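PDB 3TPA: heme-binding protein A from Haemophilus parasuis 29755, which probably binds glutathione as the periplasmic solute-binding protein of a transport system. Local coordinates for residues T71-Q76 with D139-I144. The protein carries 1 engineered substitution. Numbering follows the deposited sequence.
Sequences TFYLRQ and DYTVKI
Thr-141 lays its methyl CG2 against two residues of the neighbouring strand at once, 3.6 Å from Thr-71 CG2 and 3.7 Å from Tyr-73 CE1. The methyl is anti to its own backbone N (chi1 -48° for OG1), which turns it along the strand toward Thr-71, while the Tyr-73 ring lies alongside, pointing the same way. Both polar ends are occupied elsewhere: Thr-141 OG1 bonds to Asp-138 and Tyr-73 OH to Glu-62, with Arg-60 making a cation-pi contact to the Tyr-73 ring.

On the opposite face the contact is made by Phe-72, Leu-74, Val-142 and Ile-144, all apolar. Phe-72 CE2 meets the tip of Ile-144, CD1, at 3.7 Å, and Leu-74 CD1 reaches Val-142 CG2 at 4.1 Å; helix 94-105 packs on Leu-74, Val-142 and Ile-144 through Ala-94, Val-97 and Phe-101. Between the two faces, Phe-72 and Val-142 form a hydrogen-bonded antiparallel pair, each N to the other's O at 2.9 Å. The last bond, Leu-74 N to Tyr-140 O at 2.7 Å, is nearly straight, with the donor 31° off the Tyr-140 carbonyl plane, just before the chain enters strand 141-146. Beyond it, Gln-76 OE1 sits over one face of the Tyr-140 ring, toward its rim, with the amide plane 77° from the ring. The pairing makes strands 69-74 and 141-146 inner neighbours in a helix-backed antiparallel sheet of a family 5 solute-binding protein.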
ATOM      1  N   THR A  71     -22.433  -0.414 -10.711  1.00 19.70           N
ATOM      2  CA  THR A  71     -22.735   0.158 -12.025  1.00 22.93           C
ATOM      3  C   THR A  71     -22.066   1.505 -12.159  1.00 21.88           C
ATOM      4  O   THR A  71     -22.349   2.409 -11.385  1.00 15.49           O
ATOM      5  CB  THR A  71     -24.243   0.353 -12.245  1.00 26.54           C
ATOM      6  OG1 THR A  71     -24.929  -0.865 -11.958  1.00 25.36           O
ATOM      7  CG2 THR A  71     -24.523   0.767 -13.693  1.00 21.45           C
ATOM      8  N   PHE A  72     -21.167   1.626 -13.130  1.00 15.73           N
ATOM      9  CA  PHE A  72     -20.405   2.854 -13.330  1.00 12.59           C
ATOM     10  C   PHE A  72     -20.923   3.549 -14.557  1.00 17.31           C
ATOM     11  O   PHE A  72     -21.001   2.944 -15.620  1.00 18.87           O
ATOM     12  CB  PHE A  72     -18.915   2.547 -13.514  1.00 14.48           C
ATOM     13  CG  PHE A  72     -18.295   1.920 -12.314  1.00 14.80           C
ATOM     14  CD1 PHE A  72     -17.779   2.709 -11.291  1.00 14.85           C
ATOM     15  CD2 PHE A  72     -18.266   0.544 -12.184  1.00 13.16           C
ATOM     16  CE1 PHE A  72     -17.239   2.126 -10.164  1.00 14.86           C
ATOM     17  CE2 PHE A  72     -17.730  -0.048 -11.059  1.00 13.51           C
ATOM     18  CZ  PHE A  72     -17.218   0.739 -10.050  1.00 13.46           C
ATOM     19  N   TYR A  73     -21.295   4.815 -14.396  1.00 19.88           N
ATOM     20  CA  TYR A  73     -21.740   5.650 -15.511  1.00 20.26           C
ATOM     21  C   TYR A  73     -20.595   6.568 -15.940  1.00 16.32           C
ATOM     22  O   TYR A  73     -20.177   7.441 -15.194  1.00 14.51           O
ATOM     23  CB  TYR A  73     -22.975   6.469 -15.115  1.00 21.68           C
ATOM     24  CG  TYR A  73     -24.117   5.600 -14.640  1.00 21.31           C
ATOM     25  CD1 TYR A  73     -24.973   4.990 -15.544  1.00 29.60           C
ATOM     26  CD2 TYR A  73     -24.323   5.375 -13.289  1.00 27.57           C
ATOM     27  CE1 TYR A  73     -26.021   4.182 -15.113  1.00 33.77           C
ATOM     28  CE2 TYR A  73     -25.365   4.569 -12.844  1.00 28.85           C
ATOM     29  CZ  TYR A  73     -26.203   3.975 -13.760  1.00 34.34           C
ATOM     30  OH  TYR A  73     -27.226   3.178 -13.308  1.00 41.03           O
ATOM     31  N   LEU A  74     -20.103   6.357 -17.153  1.00 14.93           N
ATOM     32  CA  LEU A  74     -18.878   7.001 -17.609  1.00 12.27           C
ATOM     33  C   LEU A  74     -19.047   8.463 -18.033  1.00 18.90           C
ATOM     34  O   LEU A  74     -19.985   8.814 -18.741  1.00 17.56           O
ATOM     35  CB  LEU A  74     -18.256   6.189 -18.745  1.00 12.24           C
ATOM     36  CG  LEU A  74     -18.049   4.686 -18.498  1.00 14.98           C
ATOM     37  CD1 LEU A  74     -17.473   4.019 -19.727  1.00 12.97           C
ATOM     38  CD2 LEU A  74     -17.139   4.429 -17.282  1.00 13.77           C
ATOM     39  N   ARG A  75     -18.119   9.298 -17.575  1.00 21.67           N
ATOM     40  CA  ARG A  75     -17.961  10.696 -18.003  1.00 22.06           C
ATOM     41  C   ARG A  75     -17.911  10.764 -19.524  1.00 21.42           C
ATOM     42  O   ARG A  75     -17.249   9.949 -20.163  1.00 23.19           O
ATOM     43  CB  ARG A  75     -16.625  11.212 -17.445  1.00 19.90           C
ATOM     44  CG  ARG A  75     -16.383  12.687 -17.555  1.00 21.43           C
ATOM     45  CD  ARG A  75     -15.145  13.075 -16.730  1.00 21.08           C
ATOM     46  NE  ARG A  75     -15.267  12.608 -15.347  1.00 21.76           N
ATOM     47  CZ  ARG A  75     -15.935  13.249 -14.391  1.00 29.53           C
ATOM     48  NH1 ARG A  75     -15.996  12.743 -13.164  1.00 21.59           N
ATOM     49  NH2 ARG A  75     -16.550  14.395 -14.660  1.00 29.47           N
ATOM     50  N   GLN A  76     -18.577  11.743 -20.120  1.00 19.63           N
ATOM     51  CA  GLN A  76     -18.559  11.834 -21.582  1.00 21.03           C
ATOM     52  C   GLN A  76     -17.479  12.781 -22.106  1.00 21.19           C
ATOM     53  O   GLN A  76     -17.022  13.659 -21.387  1.00 23.39           O
ATOM     54  CB  GLN A  76     -19.934  12.225 -22.115  1.00 23.93           C
ATOM     55  CG  GLN A  76     -21.003  11.217 -21.775  1.00 32.53           C
ATOM     56  CD  GLN A  76     -22.105  11.217 -22.791  1.00 43.25           C
ATOM     57  OE1 GLN A  76     -22.168  10.337 -23.643  1.00 46.09           O
ATOM     58  NE2 GLN A  76     -22.986  12.210 -22.715  1.00 53.61           N
ATOM     59  N   ASP A 139     -22.590   2.091 -24.181  1.00 19.08           N
ATOM     60  CA  ASP A 139     -21.269   2.658 -24.391  1.00 23.61           C
ATOM     61  C   ASP A 139     -20.775   3.495 -23.224  1.00 25.49           C
ATOM     62  O   ASP A 139     -19.580   3.718 -23.100  1.00 22.89           O
ATOM     63  CB  ASP A 139     -21.194   3.453 -25.693  1.00 30.90           C
ATOM     64  CG  ASP A 139     -20.653   2.621 -26.842  1.00 36.98           C
ATOM     65  OD1 ASP A 139     -20.990   1.420 -26.919  1.00 38.14           O
ATOM     66  OD2 ASP A 139     -19.885   3.159 -27.660  1.00 49.93           O
ATOM     67  N   TYR A 140     -21.683   3.967 -22.377  1.00 18.76           N
ATOM     68  CA  TYR A 140     -21.258   4.762 -21.227  1.00 20.72           C
ATOM     69  C   TYR A 140     -21.627   4.170 -19.867  1.00 17.91           C
ATOM     70  O   TYR A 140     -21.625   4.872 -18.858  1.00 18.90           O
ATOM     71  CB  TYR A 140     -21.705   6.221 -21.390  1.00 25.45           C
ATOM     72  CG  TYR A 140     -21.046   6.808 -22.626  1.00 34.49           C
ATOM     73  CD1 TYR A 140     -19.676   7.054 -22.656  1.00 30.30           C
ATOM     74  CD2 TYR A 140     -21.779   7.046 -23.786  1.00 33.99           C
ATOM     75  CE1 TYR A 140     -19.067   7.556 -23.798  1.00 25.61           C
ATOM     76  CE2 TYR A 140     -21.177   7.541 -24.926  1.00 29.44           C
ATOM     77  CZ  TYR A 140     -19.824   7.796 -24.929  1.00 31.09           C
ATOM     78  OH  TYR A 140     -19.225   8.291 -26.073  1.00 31.83           O
ATOM     79  N   THR A 141     -21.907   2.871 -19.844  1.00 14.62           N
ATOM     80  CA  THR A 141     -22.322   2.200 -18.616  1.00 14.17           C
ATOM     81  C   THR A 141     -21.651   0.832 -18.472  1.00 17.99           C
ATOM     82  O   THR A 141     -21.811  -0.034 -19.333  1.00 21.39           O
ATOM     83  CB  THR A 141     -23.856   2.014 -18.588  1.00 17.85           C
ATOM     84  OG1 THR A 141     -24.494   3.245 -18.942  1.00 19.36           O
ATOM     85  CG2 THR A 141     -24.348   1.565 -17.188  1.00 17.51           C
ATOM     86  N   VAL A 142     -20.905   0.643 -17.386  1.00 14.82           N
ATOM     87  CA  VAL A 142     -20.196  -0.615 -17.137  1.00 12.42           C
ATOM     88  C   VAL A 142     -20.755  -1.295 -15.886  1.00 16.62           C
ATOM     89  O   VAL A 142     -20.820  -0.690 -14.824  1.00 21.82           O
ATOM     90  CB  VAL A 142     -18.688  -0.383 -16.934  1.00 15.43           C
ATOM     91  CG1 VAL A 142     -17.971  -1.700 -16.687  1.00 14.82           C
ATOM     92  CG2 VAL A 142     -18.097   0.301 -18.137  1.00 18.46           C
ATOM     93  N   LYS A 143     -21.155  -2.553 -16.010  1.00 12.44           N
ATOM     94  CA  LYS A 143     -21.708  -3.279 -14.875  1.00 11.86           C
ATOM     95  C   LYS A 143     -20.712  -4.309 -14.358  1.00 14.79           C
ATOM     96  O   LYS A 143     -20.276  -5.191 -15.091  1.00 17.40           O
ATOM     97  CB  LYS A 143     -23.026  -3.966 -15.242  1.00 12.19           C
ATOM     98  CG  LYS A 143     -23.680  -4.664 -14.051  1.00 18.16           C
ATOM     99  CD  LYS A 143     -24.659  -5.759 -14.481  1.00 23.39           C
ATOM    100  CE  LYS A 143     -25.918  -5.209 -15.121  1.00 32.08           C
ATOM    101  NZ  LYS A 143     -26.861  -6.321 -15.450  1.00 44.32           N
ATOM    102  N   ILE A 144     -20.325  -4.174 -13.097  1.00 14.77           N
ATOM    103  CA  ILE A 144     -19.405  -5.133 -12.498  1.00 13.73           C
ATOM    104  C   ILE A 144     -20.141  -5.901 -11.419  1.00 15.25           C
ATOM    105  O   ILE A 144     -20.758  -5.309 -10.550  1.00 19.93           O
ATOM    106  CB  ILE A 144     -18.130  -4.459 -11.909  1.00 14.16           C
ATOM    107  CG1 ILE A 144     -17.313  -3.760 -13.008  1.00 15.61           C
ATOM    108  CG2 ILE A 144     -17.241  -5.496 -11.214  1.00 15.53           C
ATOM    109  CD1 ILE A 144     -16.052  -3.061 -12.493  1.00 18.09           C
TER